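Local coordinates for protein putative oxidoreductase molybdopterin-binding subunit (Sulfolobus tokodaii, PDB 4ZOH) that probably acts as the molybdenum-bearing catalytic subunit of a hydroxylase related to aldehyde oxidase and xanthine dehydrogenase, binding pterin cytosine dinucleotide, at residues A[159-164]-A[252-257]; A[213-218]-A[330-335]; A[248-253]-A[632-637]; A[280-285]-A[321-326]; A[619-624]-A[639-644]. One frame throughout, in Å; residues are numbered along the deposited sequence.

Interaction 1 of 5, residues A[159-164]-A[252-257]; sequences RVIASP and AGHGRD
Arg-159 lays its guanidinium beside the CB and ring edge of His-254, the guanidinium and ring planes 62° apart. Its NE donates to His-254 ND1 (3.0 Å), which receives it within the ring plane. With CG anti to the backbone N (chi1 -160°) and the chain extended to NE, NH2 also reaches Asp-257 OD2 (2.8 Å), a salt bridge made on the oxygen's anti lone pair. Water 1 joins Arg-159 N to Asp-257 OD1. Phe-249 O holds His-254 NE2, so both ring nitrogens are engaged and the ring's rotation is fixed, while Ile-161 CG1 makes a CH-pi contact over one face. In the backbone, Val-160 and Gly-255 form a hydrogen-bonded antiparallel pair with two bonds, and Ala-162 N to Gly-253 O (2.7 Å) extends the ladder. The pair forms the end of a mixed five-stranded sheet: strand 149-161 lies at its edge, strand 254-266 is next in, followed by 272-282, and helix 245-251 packs Phe-249 against Ile-161 and Ser-163.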
# COMPACT_ATOMS: atom_id res chain seq x y z
N ARG A 159 14.93 -30.62 -21.11
CA ARG A 159 14.36 -29.72 -20.07
C ARG A 159 14.77 -28.23 -20.32
O ARG A 159 15.92 -27.96 -20.55
CB ARG A 159 14.93 -30.14 -18.76
CG ARG A 159 14.12 -29.67 -17.57
CD ARG A 159 14.64 -30.44 -16.33
NE ARG A 159 13.73 -30.31 -15.19
CZ ARG A 159 12.59 -30.94 -15.06
NH1 ARG A 159 11.81 -30.70 -14.00
NH2 ARG A 159 12.17 -31.79 -16.00
N VAL A 160 13.86 -27.30 -20.17
CA VAL A 160 14.26 -25.87 -20.20
C VAL A 160 13.65 -25.17 -18.96
O VAL A 160 12.85 -25.79 -18.25
CB VAL A 160 13.73 -25.17 -21.49
CG1 VAL A 160 14.43 -25.75 -22.76
CG2 VAL A 160 12.23 -25.32 -21.57
N ILE A 161 13.98 -23.88 -18.75
CA ILE A 161 13.47 -23.14 -17.63
C ILE A 161 12.85 -21.82 -18.11
O ILE A 161 13.52 -21.03 -18.79
CB ILE A 161 14.61 -22.88 -16.65
CG1 ILE A 161 15.20 -24.23 -16.18
CG2 ILE A 161 14.11 -22.07 -15.43
CD1 ILE A 161 16.57 -24.07 -15.49
N ALA A 162 11.57 -21.61 -17.77
CA ALA A 162 10.78 -20.47 -18.16
C ALA A 162 11.53 -19.13 -18.07
O ALA A 162 11.52 -18.36 -19.04
CB ALA A 162 9.48 -20.46 -17.42
N SER A 163 12.25 -18.91 -16.96
CA SER A 163 13.10 -17.74 -16.75
C SER A 163 12.39 -16.38 -17.07
O SER A 163 13.00 -15.55 -17.74
CB SER A 163 14.39 -17.85 -17.58
OG SER A 163 14.94 -19.14 -17.53
N PRO A 164 11.12 -16.15 -16.60
CA PRO A 164 10.54 -14.80 -16.76
C PRO A 164 11.47 -13.81 -16.08
O PRO A 164 12.15 -14.17 -15.10
CB PRO A 164 9.22 -14.87 -15.99
CG PRO A 164 9.41 -15.96 -14.97
CD PRO A 164 10.35 -16.95 -15.62
N ALA A 252 11.95 -23.46 -9.97
CA ALA A 252 10.69 -23.12 -10.64
C ALA A 252 10.91 -22.88 -12.12
O ALA A 252 12.04 -22.54 -12.54
CB ALA A 252 10.02 -21.95 -9.98
N GLY A 253 9.81 -23.04 -12.86
CA GLY A 253 9.72 -22.87 -14.30
C GLY A 253 10.41 -23.92 -15.18
O GLY A 253 10.56 -23.67 -16.38
N HIS A 254 10.79 -25.09 -14.63
CA HIS A 254 11.27 -26.23 -15.47
C HIS A 254 10.17 -26.82 -16.30
O HIS A 254 9.08 -27.05 -15.80
CB HIS A 254 11.88 -27.35 -14.61
CG HIS A 254 13.07 -26.92 -13.84
ND1 HIS A 254 14.16 -27.75 -13.62
CD2 HIS A 254 13.37 -25.74 -13.24
CE1 HIS A 254 15.08 -27.10 -12.92
NE2 HIS A 254 14.63 -25.87 -12.68
N GLY A 255 10.41 -27.01 -17.61
CA GLY A 255 9.35 -27.54 -18.48
C GLY A 255 9.94 -28.42 -19.55
O GLY A 255 11.15 -28.64 -19.55
N ARG A 256 9.10 -28.91 -20.46
CA ARG A 256 9.54 -29.80 -21.58
C ARG A 256 10.02 -31.19 -21.02
O ARG A 256 9.22 -31.85 -20.40
CB ARG A 256 10.61 -29.13 -22.49
CG ARG A 256 10.10 -27.84 -23.14
CD ARG A 256 9.05 -27.96 -24.26
NE ARG A 256 8.99 -26.67 -25.00
CZ ARG A 256 8.10 -25.68 -24.78
NH1 ARG A 256 7.09 -25.83 -23.92
NH2 ARG A 256 8.15 -24.55 -25.52
N ASP A 257 11.25 -31.60 -21.34
CA ASP A 257 11.92 -32.76 -20.79
C ASP A 257 11.10 -34.04 -21.12
O ASP A 257 10.55 -34.69 -20.20
CB ASP A 257 12.15 -32.60 -19.25
CG ASP A 257 13.29 -33.44 -18.77
OD1 ASP A 257 13.81 -34.14 -19.64
OD2 ASP A 257 13.74 -33.42 -17.57
O HOH W 1 16.60 -32.72 -20.44
O HOH W 2 12.01 -19.88 -13.95

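Interaction 2 of 5, residues A[213-218]-A[330-335]; sequences GAFGSK and SYRGAG. With MCN (pterin cytosine dinucleotide), chain D.
Phe-215 and Arg-332 meet where two loops of the molybdopterin-binding domain close on the pterin; Phe-215 lies within a type I' turn running from Ala-214 to Ser-217. From Phe-215 CB, which touches Tyr-331 CE1 (3.8 Å), the ring lies against the cofactor: CG is the ring atom nearest O4', CD1 faces C4A and N5', Phe-215 CE1 comes to C4' (3.3 Å), and CZ faces N3' (3.7 Å). The pterin oxygen O4' sits over the centre of the ring, and it is gripped by two backbone donors, Ala-214 N (2.7 Å) and Phe-215 N (2.9 Å). At the ring's edge Arg-332 NH1 approaches Phe-215 CE1 (3.6 Å). The loops themselves are tied by Arg-332 N donating to Phe-215 O (3.0 Å), the donor standing above the carbonyl plane, while Tyr-331 CD1 packs on the same oxygen. Gly-216 brings its backbone close to Ser-330 O and lies near the molybdenum. Gln-613 OE1 and Gly-671 O hold NH1 and NE of Arg-332, whose chain leaves CB on the side away from N (chi1 -162°) and runs straight to NE. This sets one face of its guanidinium on the pterin, NH2 lying 3.2 Å from N8'.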
# COMPACT_ATOMS: atom_id res chain seq x y z
N GLY A 213 5.87 -11.27 -16.64
CA GLY A 213 5.89 -12.54 -17.43
C GLY A 213 5.83 -13.81 -16.52
O GLY A 213 5.98 -13.70 -15.26
N ALA A 214 5.69 -14.98 -17.14
CA ALA A 214 5.47 -16.22 -16.42
C ALA A 214 5.80 -17.39 -17.33
O ALA A 214 6.64 -18.26 -16.97
CB ALA A 214 4.01 -16.29 -16.00
N PHE A 215 5.14 -17.39 -18.52
CA PHE A 215 5.37 -18.41 -19.59
C PHE A 215 5.04 -19.80 -19.05
O PHE A 215 5.69 -20.78 -19.40
CB PHE A 215 6.80 -18.33 -20.14
CG PHE A 215 7.19 -16.93 -20.55
CD1 PHE A 215 6.70 -16.38 -21.74
CD2 PHE A 215 8.01 -16.13 -19.72
CE1 PHE A 215 7.06 -15.08 -22.12
CE2 PHE A 215 8.34 -14.82 -20.09
CZ PHE A 215 7.86 -14.27 -21.29
N GLY A 216 4.05 -19.83 -18.12
CA GLY A 216 3.47 -21.05 -17.64
C GLY A 216 3.99 -21.31 -16.23
O GLY A 216 3.34 -21.94 -15.50
N SER A 217 5.13 -20.74 -15.86
CA SER A 217 5.74 -20.95 -14.58
C SER A 217 4.96 -20.48 -13.33
O SER A 217 5.40 -20.83 -12.23
CB SER A 217 7.15 -20.38 -14.56
OG SER A 217 7.11 -19.01 -14.35
N LYS A 218 3.87 -19.69 -13.49
CA LYS A 218 3.14 -19.05 -12.38
C LYS A 218 1.63 -19.45 -12.39
O LYS A 218 0.77 -18.81 -11.75
CB LYS A 218 3.34 -17.51 -12.37
CG LYS A 218 4.81 -17.09 -12.09
CD LYS A 218 5.09 -15.59 -12.36
CE LYS A 218 6.57 -15.30 -12.27
NZ LYS A 218 6.82 -13.80 -12.40
N SER A 330 4.06 -26.51 -16.61
CA SER A 330 3.76 -25.91 -17.90
C SER A 330 4.88 -24.92 -18.22
O SER A 330 5.29 -24.10 -17.37
CB SER A 330 2.48 -25.13 -17.84
OG SER A 330 1.38 -25.95 -18.11
N TYR A 331 5.38 -25.02 -19.45
CA TYR A 331 6.13 -23.93 -20.09
C TYR A 331 5.52 -23.72 -21.48
O TYR A 331 5.19 -24.72 -22.19
CB TYR A 331 7.57 -24.26 -20.22
CG TYR A 331 8.41 -23.28 -21.02
CD1 TYR A 331 8.46 -21.90 -20.66
CD2 TYR A 331 9.12 -23.68 -22.12
CE1 TYR A 331 9.28 -21.00 -21.31
CE2 TYR A 331 9.93 -22.80 -22.81
CZ TYR A 331 10.01 -21.44 -22.39
OH TYR A 331 10.80 -20.53 -23.05
N ARG A 332 5.36 -22.43 -21.84
CA ARG A 332 4.86 -21.97 -23.12
C ARG A 332 4.61 -23.05 -24.18
O ARG A 332 5.55 -23.57 -24.76
CB ARG A 332 5.75 -20.83 -23.67
CG ARG A 332 4.99 -20.04 -24.77
CD ARG A 332 5.83 -18.88 -25.29
NE ARG A 332 5.02 -17.93 -26.09
CZ ARG A 332 5.29 -16.61 -26.16
NH1 ARG A 332 6.33 -16.14 -25.48
NH2 ARG A 332 4.49 -15.77 -26.84
N GLY A 333 3.35 -23.39 -24.38
CA GLY A 333 2.91 -24.50 -25.21
C GLY A 333 2.46 -25.77 -24.43
O GLY A 333 1.62 -26.49 -24.91
N ALA A 334 3.08 -26.04 -23.29
CA ALA A 334 2.56 -26.97 -22.29
C ALA A 334 2.24 -28.37 -22.91
O ALA A 334 1.04 -28.80 -22.99
CB ALA A 334 1.31 -26.36 -21.65
N GLY A 335 3.27 -28.97 -23.47
CA GLY A 335 3.15 -30.30 -24.11
C GLY A 335 3.01 -30.27 -25.64
O GLY A 335 3.41 -31.21 -26.34
N1 MCN D . -4.41 -12.04 -30.39
C2 MCN D . -5.19 -11.46 -31.38
N3 MCN D . -5.93 -12.22 -32.25
C4 MCN D . -5.86 -13.61 -32.12
C5 MCN D . -5.08 -14.20 -31.13
C6 MCN D . -4.36 -13.41 -30.24
O2 MCN D . -5.28 -10.24 -31.53
N4 MCN D . -6.58 -14.33 -32.96
C1' MCN D . -3.68 -11.14 -29.50
C2D MCN D . -4.53 -10.85 -28.26
O2' MCN D . -5.29 -9.69 -28.38
C3' MCN D . -3.48 -10.58 -27.21
C4D MCN D . -2.57 -11.69 -27.50
O4D MCN D . -2.52 -11.76 -28.99
O3' MCN D . -2.83 -9.37 -27.37
C5' MCN D . -3.41 -12.73 -26.78
O5' MCN D . -3.04 -13.95 -27.08
PA MCN D . -3.92 -15.26 -26.70
O1A MCN D . -5.31 -15.09 -26.31
O2A MCN D . -3.53 -16.09 -27.88
O3A MCN D . -2.91 -15.77 -25.45
PB MCN D . -3.09 -15.22 -23.94
O1B MCN D . -4.10 -16.12 -23.25
O2B MCN D . -3.35 -13.78 -23.80
O3B MCN D . -1.67 -15.47 -23.44
C10 MCN D . -1.23 -16.71 -22.82
C9' MCN D . 0.06 -17.19 -23.45
C8' MCN D . 0.67 -18.26 -22.72
S8' MCN D . -0.24 -19.71 -22.35
C7' MCN D . 2.00 -18.25 -22.40
S7' MCN D . 2.82 -19.63 -21.62
C6' MCN D . 2.88 -17.17 -22.78
C7 MCN D . 2.24 -16.33 -23.94
O9' MCN D . 0.91 -16.05 -23.55
N5' MCN D . 3.31 -16.34 -21.66
C4A MCN D . 3.64 -14.98 -21.78
N8' MCN D . 2.98 -15.04 -24.11
C4B MCN D . 3.49 -14.35 -23.05
N1' MCN D . 3.83 -13.08 -23.26
C2' MCN D . 4.27 -12.35 -22.23
N2' MCN D . 4.58 -11.09 -22.46
N3' MCN D . 4.46 -12.89 -20.92
C4' MCN D . 4.16 -14.25 -20.68
O4' MCN D . 4.34 -14.75 -19.52

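Interaction 3 of 5, residues A[248-253]-A[632-637]; sequences EFISAG and LTTNFQ
Phe-249 and Phe-636 form a T-shaped (edge-to-face) aromatic pair that joins the end of helix 245-251 to the loop 632-637. The planes stand 79° apart with centroids 5.2 Å from each other, and Phe-249 CZ is the atom that points onto the face of Phe-636, offset toward its rim and 3.6 Å from CE1. Along the CD2-CE2 side of the Phe-249 ring the loop backbone follows closely: CD2 meets Thr-634 O (3.2 Å) and CE2 meets Asn-635 CA (3.5 Å). The Phe-636 face and this backbone together make the tight part around the buried Phe-249. Phe-636 also packs on Arg-245 of the same helix and on a polar side chain of another protein chain, so the pair lies close to a subunit interface. The Ile-250 side is thinner and partly exposed. Here Ile-250 meets Thr-634 CG2 with both CG1 and CD1. That methyl stands opposite its own carbonyl carbon, beside the backbone N, and from there Thr-634 CG2 lies 3.7 Å from Ile-250 CD1.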
# COMPACT_ATOMS: atom_id res chain seq x y z
N GLU A 248 15.21 -19.15 -8.10
CA GLU A 248 14.17 -19.32 -9.09
C GLU A 248 14.65 -20.45 -10.04
O GLU A 248 13.93 -21.37 -10.29
CB GLU A 248 13.93 -17.99 -9.88
CG GLU A 248 12.65 -18.04 -10.69
CD GLU A 248 11.37 -17.88 -9.88
OE1 GLU A 248 10.34 -17.62 -10.54
OE2 GLU A 248 11.36 -18.01 -8.57
N PHE A 249 15.89 -20.38 -10.52
CA PHE A 249 16.38 -21.36 -11.50
C PHE A 249 16.29 -22.78 -10.97
O PHE A 249 15.88 -23.64 -11.69
CB PHE A 249 17.85 -21.08 -11.90
CG PHE A 249 17.95 -20.14 -13.06
CD1 PHE A 249 17.44 -20.52 -14.31
CD2 PHE A 249 18.55 -18.87 -12.92
CE1 PHE A 249 17.49 -19.68 -15.41
CE2 PHE A 249 18.63 -18.03 -14.02
CZ PHE A 249 18.11 -18.42 -15.26
N ILE A 250 16.62 -22.95 -9.68
CA ILE A 250 16.69 -24.24 -9.04
C ILE A 250 15.31 -24.82 -8.67
O ILE A 250 15.12 -26.05 -8.59
CB ILE A 250 17.68 -24.00 -7.90
CG1 ILE A 250 19.07 -24.31 -8.40
CG2 ILE A 250 17.27 -24.54 -6.57
CD1 ILE A 250 20.11 -23.67 -7.53
N SER A 251 14.32 -23.95 -8.51
CA SER A 251 13.03 -24.40 -7.99
C SER A 251 11.83 -24.20 -8.87
O SER A 251 10.72 -24.63 -8.53
CB SER A 251 12.79 -23.74 -6.61
OG SER A 251 12.85 -22.32 -6.68
N ALA A 252 11.95 -23.46 -9.97
CA ALA A 252 10.69 -23.12 -10.64
C ALA A 252 10.91 -22.88 -12.12
O ALA A 252 12.04 -22.54 -12.54
CB ALA A 252 10.02 -21.95 -9.98
N GLY A 253 9.81 -23.04 -12.86
CA GLY A 253 9.72 -22.87 -14.30
C GLY A 253 10.41 -23.92 -15.18
O GLY A 253 10.56 -23.67 -16.38
N LEU A 632 23.14 -27.64 -13.22
CA LEU A 632 24.43 -27.04 -13.67
C LEU A 632 24.26 -25.58 -14.08
O LEU A 632 25.20 -24.82 -14.11
CB LEU A 632 25.02 -27.85 -14.86
CG LEU A 632 25.65 -29.20 -14.49
CD1 LEU A 632 25.88 -30.04 -15.76
CD2 LEU A 632 26.97 -29.07 -13.73
N THR A 633 23.03 -25.17 -14.38
CA THR A 633 22.83 -23.84 -14.98
C THR A 633 21.90 -23.00 -14.10
O THR A 633 20.71 -23.03 -14.24
CB THR A 633 22.35 -23.97 -16.47
OG1 THR A 633 21.12 -24.65 -16.47
CG2 THR A 633 23.33 -24.83 -17.27
N THR A 634 22.45 -22.23 -13.18
CA THR A 634 21.59 -21.60 -12.20
C THR A 634 21.62 -20.04 -12.22
O THR A 634 21.24 -19.40 -11.23
CB THR A 634 21.92 -22.14 -10.77
OG1 THR A 634 23.21 -21.68 -10.42
CG2 THR A 634 21.93 -23.66 -10.72
N ASN A 635 22.04 -19.45 -13.34
CA ASN A 635 22.08 -17.99 -13.49
C ASN A 635 22.02 -17.64 -14.95
O ASN A 635 22.11 -18.52 -15.79
CB ASN A 635 23.33 -17.42 -12.87
CG ASN A 635 24.54 -18.07 -13.42
OD1 ASN A 635 24.84 -17.94 -14.61
ND2 ASN A 635 25.21 -18.86 -12.58
N PHE A 636 21.79 -16.36 -15.26
CA PHE A 636 21.65 -15.92 -16.65
C PHE A 636 22.94 -15.95 -17.46
O PHE A 636 22.87 -15.83 -18.68
CB PHE A 636 20.97 -14.56 -16.78
CG PHE A 636 19.50 -14.61 -16.63
CD1 PHE A 636 18.73 -15.45 -17.42
CD2 PHE A 636 18.87 -13.82 -15.64
CE1 PHE A 636 17.34 -15.48 -17.28
CE2 PHE A 636 17.49 -13.82 -15.52
CZ PHE A 636 16.70 -14.65 -16.34
N GLN A 637 24.08 -16.17 -16.82
CA GLN A 637 25.33 -16.48 -17.55
C GLN A 637 25.26 -17.91 -18.01
O GLN A 637 25.32 -18.11 -19.19
CB GLN A 637 26.58 -16.17 -16.72
CG GLN A 637 27.90 -16.75 -17.21
CD GLN A 637 28.95 -16.70 -16.11
OE1 GLN A 637 29.63 -15.70 -15.92
NE2 GLN A 637 29.08 -17.79 -15.36

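Interaction 4 of 5, residues A[280-285]-A[321-326]; sequences IANLGA and VHTNIT
Val-321 and the end of strand 272-282 are joined first by backbone bonds: Val-321 N donates to Ala-281 O (2.9 Å) and Leu-283 N to Val-321 O (2.9 Å), either side of the parallel bridge between Asn-282 and Val-321. Past the strands the pairing continues irregularly, with Ala-285 N on Ile-325 O (2.6 Å) and a weak bond from Thr-323 N to Gly-284 O. Side chains supply the second group. His-322 ND1 donates to Gly-284 O (3.0 Å) with the oxygen in the ring plane and the donor nearly along the C=O axis. Asn-282, whose CG is swung next to the carbonyl carbon (chi1 -171°), reaches forward along its own chain to make an Asx turn, OD1 accepting from Gly-284 N (2.8 Å). The same OD1 accepts from Thr-323 OG1 (2.8 Å), which arrives in the carbonyl plane on a lone pair. Thus one amide oxygen both shapes the end of strand 272-282 and ties it to the loop that leaves its parallel neighbour, strand 313-321, in the molybdopterin-binding domain's mixed sheet. The apolar group is smaller: Ile-280 CG2 faces Val-321 CG2, and Ile-325 CG1 packs on Gly-284 CA (3.6 Å).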
# COMPACT_ATOMS: atom_id res chain seq x y z
N ILE A 280 8.61 -41.04 -23.08
CA ILE A 280 8.90 -40.88 -21.66
C ILE A 280 9.01 -39.40 -21.16
O ILE A 280 9.99 -38.67 -21.51
CB ILE A 280 10.18 -41.63 -21.26
CG1 ILE A 280 9.98 -43.16 -21.40
CG2 ILE A 280 10.48 -41.37 -19.79
CD1 ILE A 280 11.30 -43.92 -21.45
N ALA A 281 8.09 -38.98 -20.27
CA ALA A 281 8.06 -37.59 -19.74
C ALA A 281 8.53 -37.53 -18.30
O ALA A 281 8.20 -38.40 -17.50
CB ALA A 281 6.67 -37.01 -19.88
N ASN A 282 9.44 -36.59 -18.01
CA ASN A 282 10.02 -36.44 -16.70
C ASN A 282 9.23 -35.41 -15.82
O ASN A 282 9.31 -34.19 -16.05
CB ASN A 282 11.49 -36.08 -16.84
CG ASN A 282 12.21 -36.11 -15.52
OD1 ASN A 282 11.58 -36.05 -14.50
ND2 ASN A 282 13.54 -36.11 -15.54
N LEU A 283 8.41 -35.90 -14.89
CA LEU A 283 7.71 -35.01 -13.95
C LEU A 283 8.53 -34.40 -12.86
O LEU A 283 8.04 -33.48 -12.16
CB LEU A 283 6.56 -35.71 -13.31
CG LEU A 283 5.47 -36.19 -14.24
CD1 LEU A 283 4.35 -36.82 -13.45
CD2 LEU A 283 4.92 -35.12 -15.19
N GLY A 284 9.77 -34.86 -12.69
CA GLY A 284 10.58 -34.51 -11.51
C GLY A 284 9.81 -34.93 -10.21
O GLY A 284 8.99 -35.82 -10.27
N ALA A 285 10.04 -34.27 -9.08
CA ALA A 285 9.54 -34.75 -7.74
C ALA A 285 8.03 -34.70 -7.55
O ALA A 285 7.31 -33.97 -8.26
CB ALA A 285 10.27 -34.03 -6.59
N VAL A 321 6.87 -39.96 -15.41
CA VAL A 321 7.62 -40.57 -14.36
C VAL A 321 8.22 -39.53 -13.46
O VAL A 321 8.80 -38.61 -13.99
CB VAL A 321 8.82 -41.36 -14.96
CG1 VAL A 321 9.31 -42.42 -13.97
CG2 VAL A 321 8.38 -42.08 -16.22
N HIS A 322 8.23 -39.75 -12.12
CA HIS A 322 9.01 -38.91 -11.16
C HIS A 322 10.49 -39.14 -11.21
O HIS A 322 10.91 -40.26 -11.52
CB HIS A 322 8.56 -39.19 -9.71
CG HIS A 322 7.13 -38.88 -9.48
ND1 HIS A 322 6.64 -37.59 -9.55
CD2 HIS A 322 6.06 -39.67 -9.25
CE1 HIS A 322 5.33 -37.60 -9.32
NE2 HIS A 322 4.95 -38.85 -9.12
N THR A 323 11.27 -38.12 -10.90
CA THR A 323 12.68 -38.29 -10.66
C THR A 323 13.00 -37.29 -9.53
O THR A 323 12.20 -36.41 -9.26
CB THR A 323 13.58 -37.99 -11.96
OG1 THR A 323 13.42 -36.62 -12.40
CG2 THR A 323 13.24 -38.92 -13.13
N ASN A 324 14.19 -37.37 -8.94
CA ASN A 324 14.61 -36.49 -7.85
C ASN A 324 15.07 -35.11 -8.28
O ASN A 324 16.20 -34.72 -7.94
CB ASN A 324 15.67 -37.16 -6.96
CG ASN A 324 15.08 -38.32 -6.17
OD1 ASN A 324 15.29 -39.48 -6.54
ND2 ASN A 324 14.29 -38.01 -5.11
N ILE A 325 14.19 -34.39 -9.03
CA ILE A 325 14.49 -33.00 -9.44
C ILE A 325 13.26 -32.17 -9.28
O ILE A 325 12.06 -32.67 -9.09
CB ILE A 325 15.04 -32.90 -10.90
CG1 ILE A 325 13.96 -33.33 -11.90
CG2 ILE A 325 16.33 -33.67 -11.06
CD1 ILE A 325 14.41 -33.24 -13.35
N THR A 326 13.53 -30.88 -9.35
CA THR A 326 12.49 -29.86 -9.32
C THR A 326 11.22 -30.36 -10.04
O THR A 326 11.28 -30.73 -11.22
CB THR A 326 13.00 -28.58 -10.06
OG1 THR A 326 14.29 -28.25 -9.56
CG2 THR A 326 12.08 -27.47 -9.77

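Interaction 5 of 5, residues A[619-624]-A[639-644]; sequences LLEGAF and YPIPTA
Glu-621 lies across Tyr-639, its carboxylate plane tilted 52° from the ring. The aliphatic part of the glutamate does much of the touching: CB (3.3 Å) and CG (3.5 Å) both rest near Tyr-639 OH. The chain is extended beyond CG, carrying OE1 to the hydroxyl, which donates a weak hydrogen bond over 2.8 Å from Tyr-639 OH to Glu-621 OE1. A chi1 of -170° points the tyrosine away from its own N and brings the ring's end up to segment 619-624; Tyr-639 CE1 is then 3.7 Å from Gly-622 N. OE2, the other carboxylate oxygen, turns toward segment 639-644 and comes 3.6 Å from Ile-641 CA, with Pro-642 CD also close. Beside this polar group the prolines pack on Leu-620. Pro-640, at the centre of an inverse gamma turn, sets CG 3.3 Å from Leu-620 O, while Leu-620 CD1 crosses over to Pro-642 CB (3.7 Å). Both prolines follow helix 600-619, whose residue Ala-616 touches Glu-621 and Pro-642. The iron-sulfur cluster lies about 8 Å from the side chain of Ile-641. Tyr-639 OH is also hydrogen-bonded to Ile-161 N. The buried carboxylate has a salt bridge on OE2, from a basic side chain of another protein chain, and the weak hydroxyl bond on OE1; the salt bridge would tend to keep it ionised.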
# COMPACT_ATOMS: atom_id res chain seq x y z
N LEU A 619 18.61 -23.84 -30.02
CA LEU A 619 20.02 -23.39 -30.18
C LEU A 619 20.77 -23.04 -28.92
O LEU A 619 21.99 -22.97 -28.97
CB LEU A 619 20.13 -22.19 -31.15
CG LEU A 619 19.53 -22.31 -32.54
CD1 LEU A 619 19.69 -20.94 -33.25
CD2 LEU A 619 20.22 -23.51 -33.28
N LEU A 620 20.08 -22.72 -27.82
CA LEU A 620 20.84 -22.15 -26.67
C LEU A 620 20.57 -22.86 -25.37
O LEU A 620 21.51 -23.22 -24.68
CB LEU A 620 20.56 -20.64 -26.48
CG LEU A 620 21.03 -19.62 -27.55
CD1 LEU A 620 20.22 -18.32 -27.47
CD2 LEU A 620 22.49 -19.33 -27.30
N GLU A 621 19.30 -22.98 -25.04
CA GLU A 621 18.90 -23.31 -23.67
C GLU A 621 18.94 -24.82 -23.37
O GLU A 621 18.79 -25.62 -24.29
CB GLU A 621 17.48 -22.79 -23.48
CG GLU A 621 17.57 -21.27 -23.20
CD GLU A 621 16.22 -20.60 -23.17
OE1 GLU A 621 15.24 -21.20 -22.72
OE2 GLU A 621 16.10 -19.45 -23.67
N GLY A 622 19.11 -25.17 -22.09
CA GLY A 622 18.88 -26.53 -21.57
C GLY A 622 19.11 -26.64 -20.09
O GLY A 622 20.05 -26.09 -19.52
N ALA A 623 18.22 -27.35 -19.42
CA ALA A 623 18.43 -27.48 -17.98
C ALA A 623 19.02 -28.90 -17.75
O ALA A 623 18.33 -29.90 -17.96
CB ALA A 623 17.10 -27.24 -17.23
N PHE A 624 20.29 -28.96 -17.35
CA PHE A 624 20.96 -30.18 -17.07
C PHE A 624 21.51 -30.27 -15.63
O PHE A 624 21.96 -29.26 -15.07
CB PHE A 624 22.10 -30.43 -18.11
CG PHE A 624 21.61 -30.38 -19.55
CD1 PHE A 624 20.67 -31.37 -20.04
CD2 PHE A 624 22.04 -29.35 -20.44
CE1 PHE A 624 20.17 -31.32 -21.38
CE2 PHE A 624 21.55 -29.31 -21.77
CZ PHE A 624 20.61 -30.27 -22.22
N TYR A 639 22.63 -20.21 -17.87
CA TYR A 639 21.39 -20.55 -18.57
C TYR A 639 21.14 -19.46 -19.62
O TYR A 639 20.61 -18.41 -19.30
CB TYR A 639 20.18 -20.71 -17.64
CG TYR A 639 19.01 -21.29 -18.39
CD1 TYR A 639 18.91 -22.66 -18.59
CD2 TYR A 639 18.04 -20.46 -18.92
CE1 TYR A 639 17.83 -23.19 -19.30
CE2 TYR A 639 16.99 -20.98 -19.64
CZ TYR A 639 16.91 -22.36 -19.85
OH TYR A 639 15.85 -22.82 -20.57
N PRO A 640 21.56 -19.70 -20.87
CA PRO A 640 21.77 -18.58 -21.82
C PRO A 640 20.52 -18.15 -22.56
O PRO A 640 20.38 -18.46 -23.77
CB PRO A 640 22.80 -19.17 -22.81
CG PRO A 640 22.42 -20.62 -22.85
CD PRO A 640 22.03 -20.99 -21.45
N ILE A 641 19.62 -17.40 -21.91
CA ILE A 641 18.48 -16.91 -22.70
C ILE A 641 19.06 -15.88 -23.74
O ILE A 641 20.08 -15.24 -23.45
CB ILE A 641 17.33 -16.35 -21.83
CG1 ILE A 641 17.66 -14.99 -21.17
CG2 ILE A 641 16.98 -17.40 -20.78
CD1 ILE A 641 16.36 -14.27 -20.69
N PRO A 642 18.43 -15.73 -24.92
CA PRO A 642 19.12 -14.88 -25.92
C PRO A 642 19.10 -13.36 -25.61
O PRO A 642 18.11 -12.83 -25.07
CB PRO A 642 18.35 -15.12 -27.21
CG PRO A 642 17.08 -15.69 -26.83
CD PRO A 642 17.27 -16.43 -25.51
N THR A 643 20.22 -12.69 -25.89
CA THR A 643 20.22 -11.23 -26.07
C THR A 643 19.69 -10.83 -27.45
O THR A 643 19.40 -11.70 -28.30
CB THR A 643 21.62 -10.67 -25.86
OG1 THR A 643 22.40 -10.88 -27.06
CG2 THR A 643 22.35 -11.34 -24.68
N ALA A 644 19.62 -9.51 -27.72
CA ALA A 644 19.22 -8.98 -29.00
C ALA A 644 20.17 -9.42 -30.16
O ALA A 644 19.78 -9.57 -31.31
CB ALA A 644 19.15 -7.46 -28.88

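How the interactions relate
Interaction 2 lies nearest the middle of the chain and interaction 1 next; both are buried, but the former grips a cofactor and the latter is sheet pairing with a side-chain salt bridge. Arg-256 NH1 of interaction 1 joins them by reaching Arg-332 O. Interaction 4 holds the same five-stranded sheet further out, Asp-257 O meeting Asn-282 N, and combines backbone and side-chain bonds. Interactions 3 and 5 bring in loops after helix 600-619. All but interaction 4 meet another protein chain. The partly exposed interaction 3 is aromatic and aliphatic, whereas interaction 5 buries a carboxylate shared with another chain. Arg-159 O to Ala-623 N connects interactions 1 and 5.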